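Long-range contacts in ThiS protein (Escherichia coli, PDB 1ZUD), which carries sulfur for thiamin biosynthesis, acting as the sulfur donor in the synthesis of the thiazole phosphate moiety of thiamine phosphate: residues G15-E20 with Q48-D53; L34-Q39 with D53-L58. All coordinates share one frame; numbering follows the deposited sequence.

Contact 1 of 2, residues G15-E20 with Q48-D53; sequences GQTVHE and QHIVQD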
# COMPACT_ATOMS: atom_id res chain seq x y z
N GLY D 15 -37.47 0.94 -14.92
CA GLY D 15 -37.97 2.29 -14.75
C GLY D 15 -37.79 2.97 -13.38
O GLY D 15 -38.44 4.00 -13.16
N GLN D 16 -36.94 2.44 -12.49
CA GLN D 16 -36.74 3.03 -11.15
C GLN D 16 -35.56 3.98 -11.08
O GLN D 16 -34.56 3.78 -11.76
CB GLN D 16 -36.45 1.97 -10.10
CG GLN D 16 -37.57 1.04 -9.71
CD GLN D 16 -37.12 0.10 -8.59
OE1 GLN D 16 -36.25 -0.75 -8.79
NE2 GLN D 16 -37.69 0.27 -7.39
N THR D 17 -35.63 4.99 -10.22
CA THR D 17 -34.49 5.91 -10.11
C THR D 17 -33.58 5.33 -9.01
O THR D 17 -33.97 4.45 -8.27
CB THR D 17 -34.91 7.32 -9.67
OG1 THR D 17 -35.58 7.20 -8.40
CG2 THR D 17 -35.92 8.00 -10.72
N VAL D 18 -32.37 5.83 -8.92
CA VAL D 18 -31.48 5.37 -7.86
C VAL D 18 -32.14 5.61 -6.53
O VAL D 18 -32.13 4.74 -5.67
CB VAL D 18 -30.12 6.11 -7.93
CG1 VAL D 18 -29.28 5.80 -6.69
CG2 VAL D 18 -29.43 5.74 -9.23
N HIS D 19 -32.78 6.77 -6.35
CA HIS D 19 -33.43 7.07 -5.09
C HIS D 19 -34.49 6.02 -4.79
O HIS D 19 -34.55 5.48 -3.67
CB HIS D 19 -34.10 8.49 -5.13
CG HIS D 19 -35.08 8.74 -4.02
ND1 HIS D 19 -34.70 9.19 -2.77
CD2 HIS D 19 -36.41 8.53 -3.96
CE1 HIS D 19 -35.75 9.23 -1.98
NE2 HIS D 19 -36.81 8.84 -2.67
N GLU D 20 -35.34 5.70 -5.76
CA GLU D 20 -36.39 4.71 -5.47
C GLU D 20 -35.80 3.34 -5.12
O GLU D 20 -36.30 2.62 -4.25
CB GLU D 20 -37.34 4.55 -6.68
CG GLU D 20 -37.94 5.90 -7.15
CD GLU D 20 -38.87 5.74 -8.38
OE1 GLU D 20 -38.41 5.30 -9.46
OE2 GLU D 20 -40.08 6.06 -8.24
N GLN D 48 -33.37 11.39 -10.08
CA GLN D 48 -33.76 11.26 -11.50
C GLN D 48 -32.99 10.18 -12.29
O GLN D 48 -33.46 9.74 -13.35
CB GLN D 48 -33.55 12.59 -12.21
CG GLN D 48 -34.49 13.67 -11.72
CD GLN D 48 -34.79 14.70 -12.78
OE1 GLN D 48 -33.91 15.50 -13.14
NE2 GLN D 48 -36.02 14.67 -13.32
N HIS D 49 -31.82 9.77 -11.79
CA HIS D 49 -31.02 8.76 -12.49
C HIS D 49 -31.72 7.40 -12.54
O HIS D 49 -31.92 6.77 -11.52
CB HIS D 49 -29.67 8.58 -11.81
CG HIS D 49 -28.64 7.97 -12.70
ND1 HIS D 49 -27.76 8.73 -13.45
CD2 HIS D 49 -28.37 6.67 -13.00
CE1 HIS D 49 -26.99 7.92 -14.16
NE2 HIS D 49 -27.34 6.67 -13.91
N ILE D 50 -32.07 6.96 -13.73
CA ILE D 50 -32.74 5.68 -13.93
C ILE D 50 -31.74 4.49 -13.95
O ILE D 50 -30.71 4.51 -14.62
CB ILE D 50 -33.54 5.66 -15.28
CG1 ILE D 50 -34.59 6.77 -15.27
CG2 ILE D 50 -34.19 4.27 -15.47
CD1 ILE D 50 -35.77 6.46 -14.38
N VAL D 51 -32.05 3.46 -13.16
CA VAL D 51 -31.20 2.29 -13.11
C VAL D 51 -31.57 1.40 -14.29
O VAL D 51 -32.75 1.10 -14.49
CB VAL D 51 -31.47 1.55 -11.82
CG1 VAL D 51 -30.67 0.24 -11.81
CG2 VAL D 51 -31.09 2.48 -10.63
N GLN D 52 -30.57 0.97 -15.06
CA GLN D 52 -30.77 0.13 -16.25
C GLN D 52 -30.36 -1.31 -16.14
O GLN D 52 -29.36 -1.64 -15.49
CB GLN D 52 -30.03 0.76 -17.41
CG GLN D 52 -30.18 2.24 -17.33
CD GLN D 52 -30.14 2.95 -18.65
OE1 GLN D 52 -29.17 2.84 -19.42
NE2 GLN D 52 -31.21 3.71 -18.93
N ASP D 53 -31.14 -2.17 -16.80
CA ASP D 53 -30.88 -3.60 -16.80
C ASP D 53 -29.39 -3.86 -17.01
O ASP D 53 -28.80 -3.28 -17.88
CB ASP D 53 -31.63 -4.27 -17.94
CG ASP D 53 -31.18 -5.70 -18.14
OD1 ASP D 53 -30.57 -5.98 -19.19
OD2 ASP D 53 -31.42 -6.53 -17.22
O HOH W 1 -34.85 0.60 -16.17
O HOH W 2 -34.91 0.54 -12.52
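Backbone hydrogen bonds join the turn that opens helix 18-24 to the 48-53 loop, which leads toward strand 56-61 of this ubiquitin-like fold. Val51 N donates to Gln16 O at 2.9 Å, almost straight (170° at the hydrogen) and nearly along the C=O axis. Two residues further on, Val18 N reaches His49 O at 2.8 Å, again close to the carbonyl axis but bent to 138° at the hydrogen. Together they make a single bridge between Thr17 and Ile50. The CA hydrogens of those two residues turn to the same carbonyls, Thr17 CA lying 3.1 Å from His49 O.

Within 15-20, Thr17 and Glu20 form a capping box. Thr17 OG1 sits in the crowded position between its backbone N and carbonyl carbon (chi1 58°), where it accepts from Glu20 N at 3.0 Å; in return Thr17 N donates to the anti lone pair of Glu20 OE1. This torsion also sets Thr17 CG2 beside the backbone N, within 4.0 Å of Ile50 CD1, the two side chains crossing obliquely. An alanine here would probably weaken the helix start, since both the OG1 cap and the methyl against Ile50 would be lost.

The apolar contacts centre on Val18 CG2. It meets Val51 CG2 at 3.9 Å and approaches the His49 ring obliquely, while Val18 and His49 run side by side in the same direction.

Two waters extend the junction: one accepts from Gly15 N and donates to Val51 O, the other accepts from Gln16 N and lies 3.0 Å from Val51 O. Thr17 N and Glu20 N are held within the capping box and Val18 N by His49 across the contact, so these three donors at the helix start, where no preceding turn supplies carbonyls, each have an acceptor.

Contact 2 of 2, residues L34-Q39 with D53-L58; sequences LAINQQ and DGDQIL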
# COMPACT_ATOMS: atom_id res chain seq x y z
N LEU D 34 -22.36 6.46 -4.56
CA LEU D 34 -22.79 5.38 -5.42
C LEU D 34 -22.06 5.41 -6.78
O LEU D 34 -21.80 6.48 -7.35
CB LEU D 34 -24.34 5.49 -5.60
CG LEU D 34 -24.95 4.37 -6.44
CD1 LEU D 34 -25.98 3.64 -5.61
CD2 LEU D 34 -25.50 4.92 -7.74
N ALA D 35 -21.69 4.23 -7.28
CA ALA D 35 -21.07 4.14 -8.58
C ALA D 35 -21.94 3.22 -9.45
O ALA D 35 -22.55 2.26 -8.94
CB ALA D 35 -19.70 3.55 -8.49
N ILE D 36 -22.03 3.53 -10.74
CA ILE D 36 -22.77 2.63 -11.64
C ILE D 36 -21.80 2.35 -12.74
O ILE D 36 -21.28 3.28 -13.35
CB ILE D 36 -24.07 3.28 -12.23
CG1 ILE D 36 -25.13 3.32 -11.13
CG2 ILE D 36 -24.62 2.43 -13.45
CD1 ILE D 36 -26.48 4.02 -11.57
N ASN D 37 -21.53 1.06 -12.97
CA ASN D 37 -20.59 0.71 -14.01
C ASN D 37 -19.27 1.44 -13.82
O ASN D 37 -18.72 2.00 -14.74
CB ASN D 37 -21.19 1.01 -15.37
CG ASN D 37 -22.44 0.19 -15.62
OD1 ASN D 37 -22.58 -0.90 -15.06
ND2 ASN D 37 -23.37 0.72 -16.42
N GLN D 38 -18.81 1.45 -12.57
CA GLN D 38 -17.52 2.06 -12.25
C GLN D 38 -17.36 3.57 -12.35
O GLN D 38 -16.25 4.08 -12.35
CB GLN D 38 -16.42 1.32 -13.02
CG GLN D 38 -16.32 -0.19 -12.64
CD GLN D 38 -17.40 -1.09 -13.28
OE1 GLN D 38 -17.65 -1.04 -14.52
NE2 GLN D 38 -18.04 -1.93 -12.45
N GLN D 39 -18.47 4.30 -12.38
CA GLN D 39 -18.39 5.77 -12.44
C GLN D 39 -19.29 6.28 -11.34
O GLN D 39 -20.41 5.82 -11.15
CB GLN D 39 -18.85 6.26 -13.83
CG GLN D 39 -18.62 5.24 -14.99
CD GLN D 39 -17.21 5.22 -15.63
OE1 GLN D 39 -16.68 6.25 -16.08
NE2 GLN D 39 -16.61 4.03 -15.69
N ASP D 53 -31.14 -2.17 -16.80
CA ASP D 53 -30.88 -3.60 -16.80
C ASP D 53 -29.39 -3.86 -17.01
O ASP D 53 -28.80 -3.28 -17.88
CB ASP D 53 -31.63 -4.27 -17.94
CG ASP D 53 -31.18 -5.70 -18.14
OD1 ASP D 53 -30.57 -5.98 -19.19
OD2 ASP D 53 -31.42 -6.53 -17.22
N GLY D 54 -28.81 -4.74 -16.20
CA GLY D 54 -27.39 -5.05 -16.32
C GLY D 54 -26.48 -4.01 -15.68
O GLY D 54 -25.26 -4.05 -15.88
N ASP D 55 -27.02 -3.08 -14.90
CA ASP D 55 -26.12 -2.08 -14.29
C ASP D 55 -25.33 -2.72 -13.15
O ASP D 55 -25.84 -3.60 -12.47
CB ASP D 55 -26.93 -0.89 -13.75
CG ASP D 55 -27.05 0.24 -14.76
OD1 ASP D 55 -27.82 1.19 -14.52
OD2 ASP D 55 -26.35 0.18 -15.81
N GLN D 56 -24.08 -2.30 -12.95
CA GLN D 56 -23.31 -2.86 -11.82
C GLN D 56 -23.21 -1.72 -10.82
O GLN D 56 -22.57 -0.70 -11.07
CB GLN D 56 -21.92 -3.34 -12.26
CG GLN D 56 -21.99 -4.24 -13.49
CD GLN D 56 -20.67 -4.91 -13.74
OE1 GLN D 56 -19.63 -4.28 -13.69
NE2 GLN D 56 -20.71 -6.21 -14.02
N ILE D 57 -23.88 -1.88 -9.69
CA ILE D 57 -23.95 -0.78 -8.75
C ILE D 57 -23.21 -1.07 -7.45
O ILE D 57 -23.24 -2.20 -6.95
CB ILE D 57 -25.40 -0.49 -8.44
CG1 ILE D 57 -26.17 -0.21 -9.76
CG2 ILE D 57 -25.51 0.78 -7.61
CD1 ILE D 57 -27.68 -0.03 -9.52
N LEU D 58 -22.56 -0.05 -6.93
CA LEU D 58 -21.83 -0.13 -5.64
C LEU D 58 -22.35 1.01 -4.79
O LEU D 58 -22.44 2.17 -5.24
CB LEU D 58 -20.33 0.11 -5.84
CG LEU D 58 -19.59 -0.81 -6.78
CD1 LEU D 58 -18.11 -0.49 -6.69
CD2 LEU D 58 -19.86 -2.30 -6.38
O HOH W 3 -19.96 0.30 -10.31
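The side-chain amide of Asn37 is the flat group at the turn end of this antiparallel strand pair, 34-36 against 56-58, in the beta-grasp (ubiquitin-like) sheet of ThiS. Its OD1 takes Gln56 N at 2.9 Å from above the carbonyl plane, 34° out of it. Its ND2 donates a bent bond to Asp55 OD2, met from above the carboxylate; the two planes stand 75° apart. The other carboxylate oxygen, Asp55 OD1, accepts from Gln52 N, while Ile36 CG2 packs 3.5 Å from Asp55 CG. A second amide pair lies beyond: Gln38, bent at chi2, brings NE2 within 3.1 Å of Gln56 OE1, in the carbonyl plane, with the two amides almost perpendicular.

Ala35 and Leu58 form a hydrogen-bonded pair, each N donating to the other's O, and Ile36 and Ile57 form the adjoining non-hydrogen-bonded pair. Asn37 N to Gln56 O (2.8 Å) continues the ladder, and Asn37 OD1 answers Gln56 N in place of a main-chain carbonyl. Here strand 32-36 reverses in a type I' turn from Ile36 to Gln39.

Ile36 and Ile57 lie side by side, with CG1 atoms 3.9 Å apart, on the face that receives helix 18-24 through Val18 and Leu21. Ala35 and Leu58 occupy the reverse face, where they pack on Leu232 and Arg230 of the ThiF chain. Leu34 CG, anti to its backbone N (chi1 -178°), carries CD1 obliquely across to Ile57 CG2, 3.5 Å away.

How the contacts relate
Contacts 1 and 2 have centres 11 Å apart and meet where helix 18-24 and the 48-53 loop pack on the sheet. The His49 ring touches Ile36, CD2 to CD1 at 3.6 Å, and Val51 CG1 lies 3.8 Å from Ile57 CD1. Val18 bridges to Leu34, CG1 to CD2 at 4.0 Å. Their segments alternate along the chain and share Asp53, so the loop bonded to the helix start in contact 1 runs directly into the strand paired in contact 2. Neither contact includes Gly66, the C-terminal residue that becomes adenylated and then carries sulfur; contact 2 alone of the two touches ThiF.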